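Local structure of aspergillopepsin-2 heavy chain (Aspergillus niger var. macrosporus, 1Y43) at residues B[23-28]-B[65-70]; B[59-64]-B[79-84]. The protein forms the heavy chain of an acid endopeptidase of the peptidase G1 family, an enzyme of glutamic-peptidase type that cleaves peptide bonds. All coordinates share one frame; numbering follows the deposited sequence.

How the contacts relate
Both contacts are built on strand 62-69, which contact 2 enters at its beginning and contact 1 uses further on. Along the chain the segments come in the order 23-28, 59-64, 65-70, 79-84, so the two contacts interleave. Contact 2 lies within one antiparallel sheet, joining strand 62-69 to its neighbour 74-81, whereas contact 1 packs that sheet against the mixed sheet containing strand 22-32. Their centres are about 15 Å apart, yet they touch where V79 packs against T25 and V65. Strand 62-69 also pairs with a strand of another protein chain, so contact 2 holds together a sheet that runs on into that chain.

Contact 1 of 2, residues B[23-28]-B[65-70]; sequences LQTGVD and VTVEAT
Face-to-face packing of two β-sheets brings L23 and T25 of strand 22-32 against V65 and V67 of strand 62-69. The strand segments run nearly antiparallel, at 169°, with axes 6.7 Å apart at closest approach, but no hydrogen bond crosses between them and side chains do the joining. L23 and V67 lie alongside one another, their side chains pointing opposite ways. With CG anti to the backbone N (chi1 164°), the leucine sets its branch point against the valine, CG lying 3.7 Å from V67 CB. Its CD2 methyl reaches on to the backbone, 3.5 Å from E68 O. V67 answers with CG1, which rests over the main chain of strand 22-32, 3.9 Å from Q24 CA.

T25 divides its two branches between two tasks. Its methyl touches both valines, with CG2 4.0 Å from V65 CB and 3.9 Å from V67 CG1. Its hydroxyl, OG1, is hydrogen-bonded to W41 O on the adjoining strand 35-45, so this buried polar group is satisfied within its own sheet. V65 CG1 also reaches the main chain at G26, 4.3 Å from its CA. Around the contact, V65 also touches V11 and V67 touches I13, both on strand 4-13.

T66 and E68 start their side chains away from strand 22-32. T66 OG1 is hydrogen-bonded to a polar side chain of another protein chain, and the backbone of V65 to E68 pairs antiparallel with a strand there. The chemistry is thus split by direction: buried β-branched residues and a leucine give shape-dependent, essentially apolar cohesion between the sheets, while backbone bonds of strand 22-32 go to strands 4-13 and 35-45, and V65 to E68 pair with the other chain.

Contact 2 of 2, residues B[59-64]-B[79-84]; sequences EGDSIK and VENLTT. With SO4 (sulfate ion), chain G.
K64 and E80 form the regular backbone pair of this contact: K64 N donates to E80 O (2.8 Å) and E80 N to K64 O (2.9 Å). Beyond it, L82 N gives a bent bond to S62 O, at 133°, as the chain leaves the strand. There a side chain takes over the backbone's role, T83 OG1 accepting a nearly straight bond from S62 N (2.9 Å).

Among the side chains, N81 ND2 donates to D61 OD2 (3.1 Å), lying above the carboxylate plane by 48°. Each partner has a second bond, the amide to T56 O and the carboxylate from S58 N. N81 OD1 meanwhile accepts from T84 N, an Asx motif that suits asparagine to the strand's end.

I63 CG2 meets V79 CG1 at 4.0 Å in apolar contact, while its CD1 methyl packs on the side-chain amide of N81, 3.7 Å from CG. On the other face, the extended K64 chain carries NZ to a sulfate, 3.0 Å from its O2; the ion probably comes from the crystallisation liquor. Together these features make up the open end of an antiparallel β-hairpin, strands 62-69 and 74-81.

Contact 1 of 2, residues B[23-28]-B[65-70]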
loop_
_atom_site.group_PDB
_atom_site.type_symbol
_atom_site.label_atom_id
_atom_site.label_comp_id
_atom_site.label_asym_id
_atom_site.label_seq_id
_atom_site.Cartn_x
_atom_site.Cartn_y
_atom_site.Cartn_z
ATOM N N LEU B 23 8.739 0.332 5.215
ATOM C CA LEU B 23 9.284 0.133 3.876
ATOM C C LEU B 23 8.009 -0.124 3.057
ATOM O O LEU B 23 7.321 -1.139 3.263
ATOM C CB LEU B 23 10.223 -1.081 3.830
ATOM C CG LEU B 23 10.576 -1.634 2.442
ATOM C CD1 LEU B 23 11.143 -0.550 1.520
ATOM C CD2 LEU B 23 11.559 -2.775 2.591
ATOM N N GLN B 24 7.702 0.768 2.114
ATOM C CA GLN B 24 6.462 0.634 1.355
ATOM C C GLN B 24 6.582 1.152 -0.066
ATOM O O GLN B 24 7.470 1.944 -0.388
ATOM C CB GLN B 24 5.361 1.426 2.062
ATOM C CG GLN B 24 5.796 2.854 2.367
ATOM C CD GLN B 24 4.798 3.649 3.198
ATOM O OE1 GLN B 24 3.622 3.300 3.331
ATOM N NE2 GLN B 24 5.294 4.749 3.707
ATOM N N THR B 25 5.717 0.644 -0.931
ATOM C CA THR B 25 5.709 1.060 -2.324
ATOM C C THR B 25 4.290 0.886 -2.834
ATOM O O THR B 25 3.575 -0.042 -2.423
ATOM C CB THR B 25 6.728 0.274 -3.178
ATOM O OG1 THR B 25 6.949 0.976 -4.411
ATOM C CG2 THR B 25 6.222 -1.142 -3.503
ATOM N N GLY B 26 3.856 1.798 -3.696
ATOM C CA GLY B 26 2.509 1.706 -4.207
ATOM C C GLY B 26 2.173 2.715 -5.277
ATOM O O GLY B 26 3.051 3.307 -5.904
ATOM N N VAL B 27 0.874 2.943 -5.433
ATOM C CA VAL B 27 0.355 3.830 -6.455
ATOM C C VAL B 27 -0.704 4.759 -5.886
ATOM O O VAL B 27 -1.480 4.352 -5.017
ATOM C CB VAL B 27 -0.323 2.980 -7.561
ATOM C CG1 VAL B 27 -1.028 3.871 -8.564
ATOM C CG2 VAL B 27 0.710 2.091 -8.258
ATOM N N ASP B 28 -0.679 6.020 -6.318
ATOM C CA ASP B 28 -1.680 7.013 -5.914
ATOM C C ASP B 28 -2.649 7.178 -7.074
ATOM O O ASP B 28 -2.246 7.080 -8.237
ATOM C CB ASP B 28 -1.052 8.395 -5.691
ATOM C CG ASP B 28 -0.342 8.530 -4.357
ATOM O OD1 ASP B 28 -0.414 7.630 -3.522
ATOM O OD2 ASP B 28 0.288 9.576 -4.138
ATOM N N VAL B 65 3.210 -5.146 -6.884
ATOM C CA VAL B 65 4.112 -4.406 -6.008
ATOM C C VAL B 65 4.783 -5.350 -5.018
ATOM O O VAL B 65 4.143 -6.250 -4.462
ATOM C CB VAL B 65 3.380 -3.277 -5.230
ATOM C CG1 VAL B 65 3.063 -2.120 -6.161
ATOM C CG2 VAL B 65 2.099 -3.804 -4.566
ATOM N N THR B 66 6.055 -5.083 -4.736
ATOM C CA THR B 66 6.831 -5.914 -3.830
ATOM C C THR B 66 7.852 -5.110 -3.036
ATOM O O THR B 66 8.517 -4.237 -3.598
ATOM C CB THR B 66 7.658 -6.940 -4.650
ATOM O OG1 THR B 66 6.782 -7.730 -5.460
ATOM C CG2 THR B 66 8.489 -7.839 -3.746
ATOM N N VAL B 67 7.931 -5.363 -1.732
ATOM C CA VAL B 67 8.983 -4.765 -0.901
ATOM C C VAL B 67 9.737 -5.959 -0.308
ATOM O O VAL B 67 9.148 -6.999 0.000
ATOM C CB VAL B 67 8.494 -3.834 0.252
ATOM C CG1 VAL B 67 7.930 -2.534 -0.311
ATOM C CG2 VAL B 67 7.511 -4.532 1.168
ATOM N N GLU B 68 11.052 -5.824 -0.209
ATOM C CA GLU B 68 11.910 -6.871 0.329
ATOM C C GLU B 68 12.943 -6.212 1.237
ATOM O O GLU B 68 13.496 -5.162 0.899
ATOM C CB GLU B 68 12.633 -7.592 -0.811
ATOM C CG GLU B 68 11.734 -8.417 -1.736
ATOM C CD GLU B 68 12.504 -9.051 -2.908
ATOM O OE1 GLU B 68 13.763 -8.987 -2.910
ATOM O OE2 GLU B 68 11.857 -9.612 -3.835
ATOM N N ALA B 69 13.203 -6.832 2.382
ATOM C CA ALA B 69 14.185 -6.317 3.332
ATOM C C ALA B 69 15.352 -7.288 3.371
ATOM O O ALA B 69 15.153 -8.470 3.638
ATOM C CB ALA B 69 13.572 -6.206 4.721
ATOM N N THR B 70 16.549 -6.806 3.073
ATOM C CA THR B 70 17.737 -7.655 3.118
ATOM C C THR B 70 18.400 -7.585 4.508
ATOM O O THR B 70 19.273 -8.393 4.850
ATOM C CB THR B 70 18.733 -7.300 1.983
ATOM O OG1 THR B 70 18.985 -5.893 1.984
ATOM C CG2 THR B 70 18.154 -7.704 0.628
#

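Contact 2 of 2, residues B[59-64]-B[79-84]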
loop_
_atom_site.group_PDB
_atom_site.type_symbol
_atom_site.label_atom_id
_atom_site.label_comp_id
_atom_site.label_asym_id
_atom_site.label_seq_id
_atom_site.Cartn_x
_atom_site.Cartn_y
_atom_site.Cartn_z
ATOM N N GLU B 59 -5.531 3.623 -15.834
ATOM C CA GLU B 59 -6.694 2.942 -15.279
ATOM C C GLU B 59 -6.777 1.546 -15.894
ATOM O O GLU B 59 -6.525 1.369 -17.093
ATOM C CB GLU B 59 -7.984 3.712 -15.602
ATOM C CG GLU B 59 -9.231 3.227 -14.847
ATOM C CD GLU B 59 -9.883 1.965 -15.422
ATOM O OE1 GLU B 59 -9.708 1.672 -16.624
ATOM O OE2 GLU B 59 -10.597 1.267 -14.664
ATOM N N GLY B 60 -7.075 0.556 -15.058
ATOM C CA GLY B 60 -7.228 -0.797 -15.547
ATOM C C GLY B 60 -5.979 -1.636 -15.660
ATOM O O GLY B 60 -6.090 -2.837 -15.881
ATOM N N ASP B 61 -4.804 -1.032 -15.528
ATOM C CA ASP B 61 -3.562 -1.792 -15.627
ATOM C C ASP B 61 -3.388 -2.712 -14.428
ATOM O O ASP B 61 -3.836 -2.400 -13.321
ATOM C CB ASP B 61 -2.358 -0.849 -15.669
ATOM C CG ASP B 61 -2.217 -0.112 -16.988
ATOM O OD1 ASP B 61 -2.899 -0.464 -17.976
ATOM O OD2 ASP B 61 -1.386 0.811 -17.036
ATOM N N SER B 62 -2.727 -3.838 -14.662
ATOM C CA SER B 62 -2.432 -4.802 -13.617
ATOM C C SER B 62 -1.057 -4.464 -13.082
ATOM O O SER B 62 -0.069 -4.433 -13.833
ATOM C CB SER B 62 -2.415 -6.206 -14.190
ATOM O OG SER B 62 -3.735 -6.651 -14.405
ATOM N N ILE B 63 -1.001 -4.201 -11.786
ATOM C CA ILE B 63 0.234 -3.823 -11.136
ATOM C C ILE B 63 0.644 -4.854 -10.096
ATOM O O ILE B 63 -0.213 -5.415 -9.407
ATOM C CB ILE B 63 0.040 -2.475 -10.395
ATOM C CG1 ILE B 63 -0.445 -1.398 -11.367
ATOM C CG2 ILE B 63 1.304 -2.052 -9.680
ATOM C CD1 ILE B 63 0.450 -1.147 -12.565
ATOM N N LYS B 64 1.935 -5.154 -10.021
ATOM C CA LYS B 64 2.441 -6.062 -8.995
ATOM C C LYS B 64 3.445 -5.252 -8.182
ATOM O O LYS B 64 4.378 -4.667 -8.742
ATOM C CB LYS B 64 3.123 -7.291 -9.604
ATOM C CG LYS B 64 3.651 -8.260 -8.559
ATOM C CD LYS B 64 4.186 -9.524 -9.198
ATOM C CE LYS B 64 4.793 -10.471 -8.169
ATOM N NZ LYS B 64 5.516 -11.592 -8.855
ATOM N N VAL B 79 7.881 -1.930 -8.444
ATOM C CA VAL B 79 6.560 -1.728 -9.030
ATOM C C VAL B 79 6.633 -2.237 -10.467
ATOM O O VAL B 79 7.468 -1.787 -11.267
ATOM C CB VAL B 79 6.129 -0.232 -9.059
ATOM C CG1 VAL B 79 4.800 -0.079 -9.809
ATOM C CG2 VAL B 79 5.995 0.316 -7.635
ATOM N N GLU B 80 5.810 -3.225 -10.772
ATOM C CA GLU B 80 5.789 -3.778 -12.105
ATOM C C GLU B 80 4.416 -3.584 -12.707
ATOM O O GLU B 80 3.407 -3.898 -12.079
ATOM C CB GLU B 80 6.090 -5.266 -12.056
ATOM C CG GLU B 80 6.088 -5.926 -13.423
ATOM C CD GLU B 80 6.358 -7.427 -13.361
ATOM O OE1 GLU B 80 6.232 -8.036 -12.264
ATOM O OE2 GLU B 80 6.670 -8.009 -14.430
ATOM N N ASN B 81 4.375 -2.998 -13.894
ATOM C CA ASN B 81 3.116 -2.822 -14.593
ATOM C C ASN B 81 3.051 -4.023 -15.534
ATOM O O ASN B 81 3.709 -4.045 -16.579
ATOM C CB ASN B 81 3.114 -1.518 -15.381
ATOM C CG ASN B 81 1.776 -1.240 -16.023
ATOM O OD1 ASN B 81 1.061 -2.168 -16.424
ATOM N ND2 ASN B 81 1.423 0.030 -16.124
ATOM N N LEU B 82 2.300 -5.043 -15.137
ATOM C CA LEU B 82 2.185 -6.264 -15.918
ATOM C C LEU B 82 1.585 -6.042 -17.287
ATOM O O LEU B 82 1.988 -6.694 -18.252
ATOM C CB LEU B 82 1.385 -7.306 -15.142
ATOM C CG LEU B 82 1.992 -7.631 -13.771
ATOM C CD1 LEU B 82 1.131 -8.613 -13.013
ATOM C CD2 LEU B 82 3.382 -8.196 -13.971
ATOM N N THR B 83 0.691 -5.068 -17.391
ATOM C CA THR B 83 0.018 -4.762 -18.646
ATOM C C THR B 83 0.968 -4.243 -19.723
ATOM O O THR B 83 0.851 -4.605 -20.889
ATOM C CB THR B 83 -1.095 -3.716 -18.408
ATOM O OG1 THR B 83 -1.984 -4.195 -17.396
ATOM C CG2 THR B 83 -1.868 -3.429 -19.695
ATOM N N THR B 84 1.907 -3.394 -19.326
ATOM C CA THR B 84 2.836 -2.812 -20.280
ATOM C C THR B 84 4.217 -3.449 -20.285
ATOM O O THR B 84 5.050 -3.115 -21.125
ATOM C CB THR B 84 3.007 -1.316 -20.017
ATOM O OG1 THR B 84 3.544 -1.126 -18.705
ATOM C CG2 THR B 84 1.668 -0.599 -20.110
HETATM S S SO4 G . 7.179 -11.382 -12.047
HETATM O O1 SO4 G . 7.434 -10.636 -13.346
HETATM O O2 SO4 G . 5.691 -11.599 -11.894
HETATM O O3 SO4 G . 7.887 -12.724 -12.072
HETATM O O4 SO4 G . 7.690 -10.564 -10.886
#